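Local coordinates for N-acetyltransferase domain-containing protein (Deinococcus radiodurans, PDB 3S6F) that binds coenzyme A and probably acts as a GNAT-family N-acetyltransferase, though its acceptor substrate is not known, at residues V19-G25 against P37-W41; G62-A66 against L94-V98. One frame throughout, in Å; residues are numbered along the deposited sequence.

Contact 1. Residues V19-G25 against P37-W41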
loop_
_atom_site.group_PDB
_atom_site.type_symbol
_atom_site.label_atom_id
_atom_site.label_comp_id
_atom_site.label_asym_id
_atom_site.label_seq_id
_atom_site.Cartn_x
_atom_site.Cartn_y
_atom_site.Cartn_z
ATOM N N VAL A 19 -19.457 -8.357 13.593
ATOM C CA VAL A 19 -19.243 -9.018 12.302
ATOM C C VAL A 19 -18.554 -10.348 12.526
ATOM O O VAL A 19 -17.461 -10.404 13.109
ATOM C CB VAL A 19 -18.348 -8.162 11.401
ATOM C CG1 VAL A 19 -18.081 -8.858 10.040
ATOM C CG2 VAL A 19 -18.942 -6.779 11.192
ATOM N N THR A 20 -19.189 -11.419 12.064
ATOM C CA THR A 20 -18.595 -12.729 12.134
ATOM C C THR A 20 -18.075 -13.156 10.765
ATOM O O THR A 20 -18.498 -12.624 9.750
ATOM C CB THR A 20 -19.661 -13.754 12.581
ATOM O OG1 THR A 20 -20.668 -13.817 11.558
ATOM C CG2 THR A 20 -20.273 -13.367 13.944
ATOM N N PRO A 21 -17.230 -14.194 10.723
ATOM C CA PRO A 21 -16.851 -14.753 9.414
ATOM C C PRO A 21 -18.059 -15.229 8.610
ATOM O O PRO A 21 -18.084 -15.101 7.385
ATOM C CB PRO A 21 -15.879 -15.879 9.769
ATOM C CG PRO A 21 -15.280 -15.403 11.033
ATOM C CD PRO A 21 -16.385 -14.722 11.805
ATOM N N ALA A 22 -19.087 -15.719 9.297
ATOM C CA ALA A 22 -20.334 -16.137 8.637
ATOM C C ALA A 22 -21.042 -15.026 7.900
ATOM O O ALA A 22 -21.923 -15.321 7.106
ATOM C CB ALA A 22 -21.317 -16.773 9.623
ATOM N N GLN A 23 -20.721 -13.775 8.204
ATOM C CA GLN A 23 -21.275 -12.595 7.568
ATOM C C GLN A 23 -20.366 -12.009 6.487
ATOM O O GLN A 23 -20.734 -11.039 5.850
ATOM C CB GLN A 23 -21.599 -11.532 8.601
ATOM C CG GLN A 23 -22.743 -12.003 9.514
ATOM C CD GLN A 23 -22.990 -11.139 10.698
ATOM O OE1 GLN A 23 -22.044 -10.685 11.326
ATOM N NE2 GLN A 23 -24.263 -10.962 11.069
ATOM N N LEU A 24 -19.220 -12.633 6.240
ATOM C CA LEU A 24 -18.212 -12.198 5.275
ATOM C C LEU A 24 -18.109 -13.151 4.087
ATOM O O LEU A 24 -17.160 -13.069 3.323
ATOM C CB LEU A 24 -16.847 -12.032 5.973
ATOM C CG LEU A 24 -16.735 -10.790 6.846
ATOM C CD1 LEU A 24 -15.490 -10.898 7.726
ATOM C CD2 LEU A 24 -16.655 -9.520 6.034
ATOM N N GLY A 25 -19.080 -14.031 3.895
ATOM C CA GLY A 25 -19.125 -14.844 2.719
ATOM C C GLY A 25 -19.581 -14.084 1.488
ATOM O O GLY A 25 -20.222 -13.028 1.579
ATOM N N PRO A 37 -13.845 -16.801 4.305
ATOM C CA PRO A 37 -14.414 -15.699 5.111
ATOM C C PRO A 37 -13.651 -15.476 6.405
ATOM O O PRO A 37 -13.514 -14.343 6.845
ATOM C CB PRO A 37 -15.840 -16.159 5.320
ATOM C CG PRO A 37 -16.131 -17.005 4.074
ATOM C CD PRO A 37 -14.872 -17.770 3.854
ATOM N N GLU A 38 -13.153 -16.551 7.000
ATOM C CA GLU A 38 -12.330 -16.441 8.200
ATOM C C GLU A 38 -11.049 -15.660 7.914
ATOM O O GLU A 38 -10.638 -14.787 8.702
ATOM C CB GLU A 38 -11.994 -17.832 8.746
ATOM C CG GLU A 38 -13.201 -18.614 9.291
ATOM C CD GLU A 38 -14.199 -19.201 8.231
ATOM O OE1 GLU A 38 -13.914 -19.385 6.983
ATOM O OE2 GLU A 38 -15.354 -19.501 8.688
ATOM N N THR A 39 -10.410 -15.930 6.773
ATOM C CA THR A 39 -9.239 -15.188 6.380
ATOM C C THR A 39 -9.557 -13.735 6.083
ATOM O O THR A 39 -8.790 -12.838 6.436
ATOM C CB THR A 39 -8.487 -15.882 5.237
ATOM O OG1 THR A 39 -8.082 -17.169 5.735
ATOM C CG2 THR A 39 -7.263 -15.075 4.796
ATOM N N LEU A 40 -10.674 -13.469 5.414
ATOM C CA LEU A 40 -11.101 -12.099 5.182
ATOM C C LEU A 40 -11.251 -11.327 6.496
ATOM O O LEU A 40 -10.849 -10.181 6.598
ATOM C CB LEU A 40 -12.358 -12.052 4.303
ATOM C CG LEU A 40 -12.906 -10.643 4.000
ATOM C CD1 LEU A 40 -11.860 -9.702 3.425
ATOM C CD2 LEU A 40 -14.110 -10.747 3.057
ATOM N N TRP A 41 -11.834 -11.976 7.501
ATOM C CA TRP A 41 -11.956 -11.338 8.800
ATOM C C TRP A 41 -10.568 -10.924 9.306
ATOM O O TRP A 41 -10.354 -9.800 9.767
ATOM C CB TRP A 41 -12.658 -12.315 9.775
ATOM C CG TRP A 41 -13.211 -11.701 11.025
ATOM C CD1 TRP A 41 -14.519 -11.414 11.257
ATOM C CD2 TRP A 41 -12.498 -11.288 12.189
ATOM N NE1 TRP A 41 -14.675 -10.849 12.473
ATOM C CE2 TRP A 41 -13.461 -10.763 13.091
ATOM C CE3 TRP A 41 -11.160 -11.308 12.581
ATOM C CZ2 TRP A 41 -13.128 -10.263 14.313
ATOM C CZ3 TRP A 41 -10.838 -10.795 13.828
ATOM C CH2 TRP A 41 -11.833 -10.253 14.656
#

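Contact 2. Residues G62-A66 against L94-V98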
loop_
_atom_site.group_PDB
_atom_site.type_symbol
_atom_site.label_atom_id
_atom_site.label_comp_id
_atom_site.label_asym_id
_atom_site.label_seq_id
_atom_site.Cartn_x
_atom_site.Cartn_y
_atom_site.Cartn_z
ATOM N N GLY A 62 -20.501 -5.276 0.859
ATOM C CA GLY A 62 -19.409 -4.561 0.199
ATOM C C GLY A 62 -18.363 -4.256 1.205
ATOM O O GLY A 62 -18.679 -4.046 2.391
ATOM N N PHE A 63 -17.102 -4.164 0.766
ATOM C CA PHE A 63 -16.028 -3.763 1.677
ATOM C C PHE A 63 -14.932 -3.126 0.891
ATOM O O PHE A 63 -14.782 -3.305 -0.324
ATOM C CB PHE A 63 -15.479 -4.935 2.523
ATOM C CG PHE A 63 -14.542 -5.853 1.776
ATOM C CD1 PHE A 63 -15.009 -6.848 0.966
ATOM C CD2 PHE A 63 -13.181 -5.646 1.872
ATOM C CE1 PHE A 63 -14.133 -7.644 0.261
ATOM C CE2 PHE A 63 -12.307 -6.471 1.199
ATOM C CZ PHE A 63 -12.782 -7.438 0.372
ATOM N N VAL A 64 -14.084 -2.397 1.614
ATOM C CA VAL A 64 -12.823 -1.847 1.106
ATOM C C VAL A 64 -11.849 -1.846 2.273
ATOM O O VAL A 64 -12.238 -1.561 3.418
ATOM C CB VAL A 64 -13.022 -0.439 0.531
ATOM C CG1 VAL A 64 -13.575 0.549 1.564
ATOM C CG2 VAL A 64 -11.774 0.098 -0.125
ATOM N N ASN A 65 -10.581 -2.137 2.006
ATOM C CA ASN A 65 -9.557 -2.043 3.035
ATOM C C ASN A 65 -8.436 -1.120 2.599
ATOM O O ASN A 65 -8.307 -0.772 1.424
ATOM C CB ASN A 65 -9.004 -3.419 3.455
ATOM C CG ASN A 65 -8.164 -4.101 2.368
ATOM O OD1 ASN A 65 -8.410 -3.913 1.183
ATOM N ND2 ASN A 65 -7.235 -4.959 2.806
ATOM N N ALA A 66 -7.564 -0.773 3.551
ATOM C CA ALA A 66 -6.446 0.101 3.253
ATOM C C ALA A 66 -5.288 -0.209 4.195
ATOM O O ALA A 66 -5.477 -0.486 5.395
ATOM C CB ALA A 66 -6.815 1.579 3.331
ATOM N N LEU A 94 -18.094 3.529 -0.759
ATOM C CA LEU A 94 -17.058 2.876 0.024
ATOM C C LEU A 94 -15.720 3.576 -0.153
ATOM O O LEU A 94 -14.967 3.764 0.806
ATOM C CB LEU A 94 -16.977 1.405 -0.358
ATOM C CG LEU A 94 -18.098 0.531 0.213
ATOM C CD1 LEU A 94 -18.112 -0.834 -0.504
ATOM C CD2 LEU A 94 -17.982 0.367 1.716
HETATM N N MSE A 95 -15.379 3.914 -1.401
HETATM C CA MSE A 95 -14.135 4.627 -1.651
HETATM C C MSE A 95 -14.095 5.991 -0.947
HETATM O O MSE A 95 -13.100 6.349 -0.305
HETATM C CB MSE A 95 -13.908 4.793 -3.155
HETATM C CG MSE A 95 -13.445 3.560 -3.865
HETATM SE SE MSE A 95 -11.679 2.961 -3.321
HETATM C CE MSE A 95 -10.684 4.536 -3.974
ATOM N N ARG A 96 -15.175 6.762 -1.057
ATOM C CA ARG A 96 -15.185 8.044 -0.362
ATOM C C ARG A 96 -15.013 7.836 1.153
ATOM O O ARG A 96 -14.269 8.569 1.818
ATOM C CB ARG A 96 -16.491 8.797 -0.650
ATOM C CG ARG A 96 -16.608 9.389 -2.046
ATOM C CD ARG A 96 -17.824 10.299 -2.187
ATOM N NE ARG A 96 -19.048 9.548 -2.181
ATOM C CZ ARG A 96 -19.604 9.020 -3.276
ATOM N NH1 ARG A 96 -19.078 9.206 -4.498
ATOM N NH2 ARG A 96 -20.712 8.323 -3.109
ATOM N N ARG A 97 -15.703 6.840 1.709
ATOM C CA ARG A 97 -15.619 6.596 3.143
ATOM C C ARG A 97 -14.236 6.131 3.572
ATOM O O ARG A 97 -13.776 6.539 4.632
ATOM C CB ARG A 97 -16.704 5.624 3.576
ATOM C CG ARG A 97 -18.086 6.292 3.582
ATOM C CD ARG A 97 -19.182 5.286 3.812
ATOM N NE ARG A 97 -20.497 5.917 3.898
ATOM C CZ ARG A 97 -21.086 6.272 5.033
ATOM N NH1 ARG A 97 -20.529 6.062 6.214
ATOM N NH2 ARG A 97 -22.305 6.807 4.959
ATOM N N VAL A 98 -13.556 5.298 2.785
ATOM C CA VAL A 98 -12.224 4.850 3.208
ATOM C C VAL A 98 -11.217 6.003 3.112
ATOM O O VAL A 98 -10.321 6.117 3.950
ATOM C CB VAL A 98 -11.753 3.586 2.464
ATOM C CG1 VAL A 98 -11.204 3.851 1.064
ATOM C CG2 VAL A 98 -10.725 2.839 3.325
#

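Contact 1. Residues V19-G25 against P37-W41
In this GNAT-family fold the loop after strand 11-13 packs against the first turn of helix 37-46. The loop coils into a short 3-10 segment at residues 21-23, its turns closed by the backbone bonds from Q23 N to T20 O and from L24 N to P21 O. Two bumps project from it, P21 and L24, and the helix answers with P37, L40 and W41. L24 enters the hollow between these three: its CB lies 4.3 Å from P37 CB, its CD2 is 4.1 Å from L40 CD2 and its CD1 is 3.7 Å from W41 CD1. P21 rides over the more exposed part, with its CD 3.8 Å from W41 CD1, while the side chain of E38 starts away from the loop and folds back until OE2 is 3.8 Å from P21 CB. At the far end of the loop segment, G25 CA rests 3.9 Å from P37 CG. Behind the loop, V60 of the sheet touches both V19 and L24. One polar link joins the two surfaces: the indole of W41 donates from NE1 to V19 O at 2.9 Å, with an N-H...O angle of 159°.

Contact 2. Residues G62-A66 against L94-V98
V64 lies over the helix backbone between L94 and V98, its CG1 packed 3.6 Å from L94 O, 4.0 Å from L94 CB and 3.7 Å from V98 CB. It illustrates how a strand and a helix mesh in an alpha/beta fold: residues i and i+4 of the helix present their side chains to the sheet, and a branched strand residue fills the dip between them. The other methyl, V64 CG2, reaches the selenium of M95, a selenomethionine, at 4.3 Å from SE. Alternation along the strand sends A66 to the same face, where its CB is 4.1 Å from V98 CG2, whereas F63 and N65 point away. At G62 the strand has no side chain, and L94 CD1 lies close over the bare backbone, 3.8 Å from G62 C and 3.7 Å from F63 N; a CB here would crowd that methyl. The axes of the two segments approach to 8.6 Å and cross at -34°. The packing lies next to the cofactor site: V64 touches L79 and L94 lies near V81, both CoA-binding residues. Strand 60-68 runs between strands 49-54 and 73-81, with helix 90-102 on one face and helix 37-46, touched by F63 and N65, on the other.

Together the two contacts show how packing chemistry follows depth in a fold. Contact 2 is core: every touching residue is buried, no hydrogen bond crosses it, and apolar side chains join a strand to a helix. Contact 1 lies farther out, mixes buried with exposed residues, and adds a polar bond to its apolar packing, a difference consistent with V19 lying in a loop, whereas G62 to N65 use backbone groups in bonds to the neighbouring strands. They share no segment, yet strand 60-68 links them: L40 of contact 1 meets F63 of contact 2, with L40 CD1 3.9 Å from F63 CZ. The centres of the two contacts lie about 16 Å apart.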